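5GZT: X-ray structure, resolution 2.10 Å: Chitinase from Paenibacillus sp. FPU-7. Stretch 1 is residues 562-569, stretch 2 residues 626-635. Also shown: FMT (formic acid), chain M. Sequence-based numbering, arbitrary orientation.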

# COMPACT_ATOMS: atom_id res chain seq x y z
N ILE B 562 -18.33 13.12 -4.26
CA ILE B 562 -17.88 14.12 -3.29
C ILE B 562 -16.72 13.52 -2.51
O ILE B 562 -16.85 12.45 -1.96
CB ILE B 562 -19.04 14.48 -2.33
CG1 ILE B 562 -20.20 15.06 -3.08
CG2 ILE B 562 -18.56 15.51 -1.30
CD1 ILE B 562 -21.49 15.22 -2.29
N VAL B 563 -15.58 14.19 -2.43
CA VAL B 563 -14.37 13.65 -1.85
C VAL B 563 -14.55 13.59 -0.32
O VAL B 563 -15.38 14.32 0.28
CB VAL B 563 -13.12 14.42 -2.28
CG1 VAL B 563 -13.05 14.56 -3.83
CG2 VAL B 563 -13.08 15.81 -1.63
N TYR B 564 -13.90 12.61 0.31
CA TYR B 564 -14.11 12.38 1.76
C TYR B 564 -13.86 13.65 2.61
O TYR B 564 -14.55 13.87 3.57
CB TYR B 564 -13.16 11.31 2.23
CG TYR B 564 -13.35 10.81 3.65
CD1 TYR B 564 -14.53 10.14 4.03
CD2 TYR B 564 -12.40 11.10 4.64
CE1 TYR B 564 -14.70 9.72 5.36
CE2 TYR B 564 -12.55 10.64 5.93
CZ TYR B 564 -13.69 9.94 6.31
OH TYR B 564 -13.85 9.47 7.60
N SER B 565 -12.81 14.41 2.34
CA SER B 565 -12.54 15.64 3.13
C SER B 565 -13.72 16.59 3.14
O SER B 565 -14.03 17.17 4.18
CB SER B 565 -11.31 16.36 2.60
OG SER B 565 -11.44 16.64 1.20
N GLU B 566 -14.42 16.71 2.02
CA GLU B 566 -15.57 17.56 1.94
C GLU B 566 -16.74 16.96 2.74
O GLU B 566 -17.50 17.68 3.39
CB GLU B 566 -15.96 17.78 0.49
CG GLU B 566 -17.30 18.44 0.23
CD GLU B 566 -17.37 19.89 0.72
OE1 GLU B 566 -16.34 20.62 0.81
OE2 GLU B 566 -18.50 20.32 1.10
N LEU B 567 -16.87 15.63 2.71
CA LEU B 567 -17.88 14.98 3.53
C LEU B 567 -17.63 15.23 5.01
O LEU B 567 -18.54 15.52 5.74
CB LEU B 567 -17.98 13.45 3.25
CG LEU B 567 -18.40 12.98 1.83
CD1 LEU B 567 -18.29 11.45 1.77
CD2 LEU B 567 -19.79 13.45 1.48
N VAL B 568 -16.42 15.09 5.44
CA VAL B 568 -16.07 15.36 6.83
C VAL B 568 -16.44 16.82 7.16
O VAL B 568 -17.12 17.09 8.14
CB VAL B 568 -14.59 15.07 7.07
CG1 VAL B 568 -14.15 15.61 8.41
CG2 VAL B 568 -14.30 13.55 6.97
N ASN B 569 -16.01 17.75 6.33
CA ASN B 569 -16.23 19.16 6.62
C ASN B 569 -17.70 19.57 6.65
O ASN B 569 -18.07 20.33 7.51
CB ASN B 569 -15.43 20.02 5.65
CG ASN B 569 -13.90 19.97 5.91
OD1 ASN B 569 -13.39 19.53 6.94
ND2 ASN B 569 -13.21 20.43 4.95
N SER B 626 -5.02 12.23 -1.49
CA SER B 626 -5.31 13.66 -1.19
C SER B 626 -6.76 13.95 -0.78
O SER B 626 -7.08 15.08 -0.37
CB SER B 626 -4.94 14.54 -2.39
OG SER B 626 -5.87 14.50 -3.50
N GLN B 627 -7.65 12.97 -0.92
CA GLN B 627 -9.08 13.15 -0.57
C GLN B 627 -9.40 12.88 0.87
O GLN B 627 -10.53 13.07 1.28
CB GLN B 627 -9.88 12.19 -1.47
CG GLN B 627 -9.79 12.48 -2.95
CD GLN B 627 -10.38 11.35 -3.82
OE1 GLN B 627 -10.39 10.13 -3.46
NE2 GLN B 627 -10.82 11.72 -4.95
N ASP B 628 -8.40 12.46 1.64
CA ASP B 628 -8.59 12.08 3.03
C ASP B 628 -8.86 13.33 3.94
O ASP B 628 -8.76 14.45 3.52
CB ASP B 628 -7.34 11.36 3.47
CG ASP B 628 -7.51 10.44 4.60
OD1 ASP B 628 -8.56 10.43 5.32
OD2 ASP B 628 -6.51 9.71 4.76
N SER B 629 -9.23 13.07 5.17
CA SER B 629 -9.43 14.10 6.21
C SER B 629 -8.11 14.78 6.54
O SER B 629 -7.00 14.35 6.08
CB SER B 629 -10.02 13.56 7.47
OG SER B 629 -9.11 12.84 8.26
N ASP B 630 -8.24 15.88 7.30
CA ASP B 630 -7.07 16.70 7.69
C ASP B 630 -6.05 15.87 8.39
O ASP B 630 -4.89 15.93 8.05
CB ASP B 630 -7.50 17.88 8.60
CG ASP B 630 -8.14 19.01 7.83
OD1 ASP B 630 -8.05 19.06 6.56
OD2 ASP B 630 -8.81 19.83 8.53
N SER B 631 -6.49 15.03 9.30
CA SER B 631 -5.61 14.16 10.06
C SER B 631 -5.17 12.90 9.31
O SER B 631 -4.50 12.09 9.90
CB SER B 631 -6.33 13.73 11.38
OG SER B 631 -7.33 12.73 11.10
N HIS B 632 -5.57 12.75 8.04
CA HIS B 632 -5.40 11.52 7.28
C HIS B 632 -6.05 10.35 7.93
O HIS B 632 -5.37 9.32 8.08
CB HIS B 632 -3.84 11.24 7.16
CG HIS B 632 -3.09 12.39 6.58
ND1 HIS B 632 -3.20 12.74 5.24
CD2 HIS B 632 -2.26 13.32 7.14
CE1 HIS B 632 -2.45 13.79 5.00
NE2 HIS B 632 -1.85 14.15 6.12
N GLU B 633 -7.29 10.46 8.42
CA GLU B 633 -7.78 9.37 9.24
C GLU B 633 -7.94 8.04 8.48
O GLU B 633 -7.88 6.99 9.13
CB GLU B 633 -9.06 9.70 10.03
CG GLU B 633 -10.34 9.81 9.26
CD GLU B 633 -11.50 10.29 10.10
OE1 GLU B 633 -11.35 10.31 11.31
OE2 GLU B 633 -12.55 10.61 9.52
N LEU B 634 -8.27 8.08 7.20
CA LEU B 634 -8.43 6.85 6.44
C LEU B 634 -7.10 6.13 6.20
O LEU B 634 -6.98 4.90 6.47
CB LEU B 634 -9.18 7.06 5.11
CG LEU B 634 -10.64 7.64 5.28
CD1 LEU B 634 -11.35 7.67 3.99
CD2 LEU B 634 -11.50 6.88 6.26
N ALA B 635 -6.12 6.86 5.71
CA ALA B 635 -4.76 6.33 5.63
C ALA B 635 -4.28 5.79 6.95
O ALA B 635 -3.80 4.68 6.98
CB ALA B 635 -3.80 7.36 5.09
C FMT M . -11.18 17.41 9.28
O1 FMT M . -10.88 16.97 8.18
O2 FMT M . -10.68 16.77 10.31
O HOH W 1 -9.17 16.67 -0.37
O HOH W 2 -11.06 20.70 8.08
O HOH W 3 -10.13 19.60 4.93

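The first turn of a helix leaves backbone NH groups without partners inside the helix, and a segment distant in sequence can supply an acceptor; this chitinase offers a compact example. Along the second stretch, Ser626 makes only a mediated link: its O accepts from a water, 2.6 Å away, that is also hydrogen-bonded to Ser565 OG at 2.8 Å. Gln627 O then accepts from Ser565 N at 2.8 Å, satisfying an NH in the first turn of the helix, while Gln627 NE2 lies 3.8 Å from Val563 CG1.

Asp628 points its CA-to-CB bond away from the helix, yet the end of its side chain comes nearer, and it organises its own segment: OD1 accepts from Ser629 N (2.7 Å) and Leu634 N (3.0 Å), and OD2 from Ala635 N (3.0 Å). Ser629 opens a type I turn closing at His632, and its OG accepts from Glu633 N at 3.0 Å. Within that turn, Asp630 reaches Asn569 through two waters.

The fold thus braced presents two successive residues to Tyr564. Glu633 OE2 accepts a short 2.6 Å hydrogen bond from Tyr564 OH near the ring plane, whereas Leu634 covers one face, its CD1 3.6 Å from the ring centroid and almost on the normal, a CH-pi contact. One aromatic side chain thereby combines polar anchoring with apolar packing.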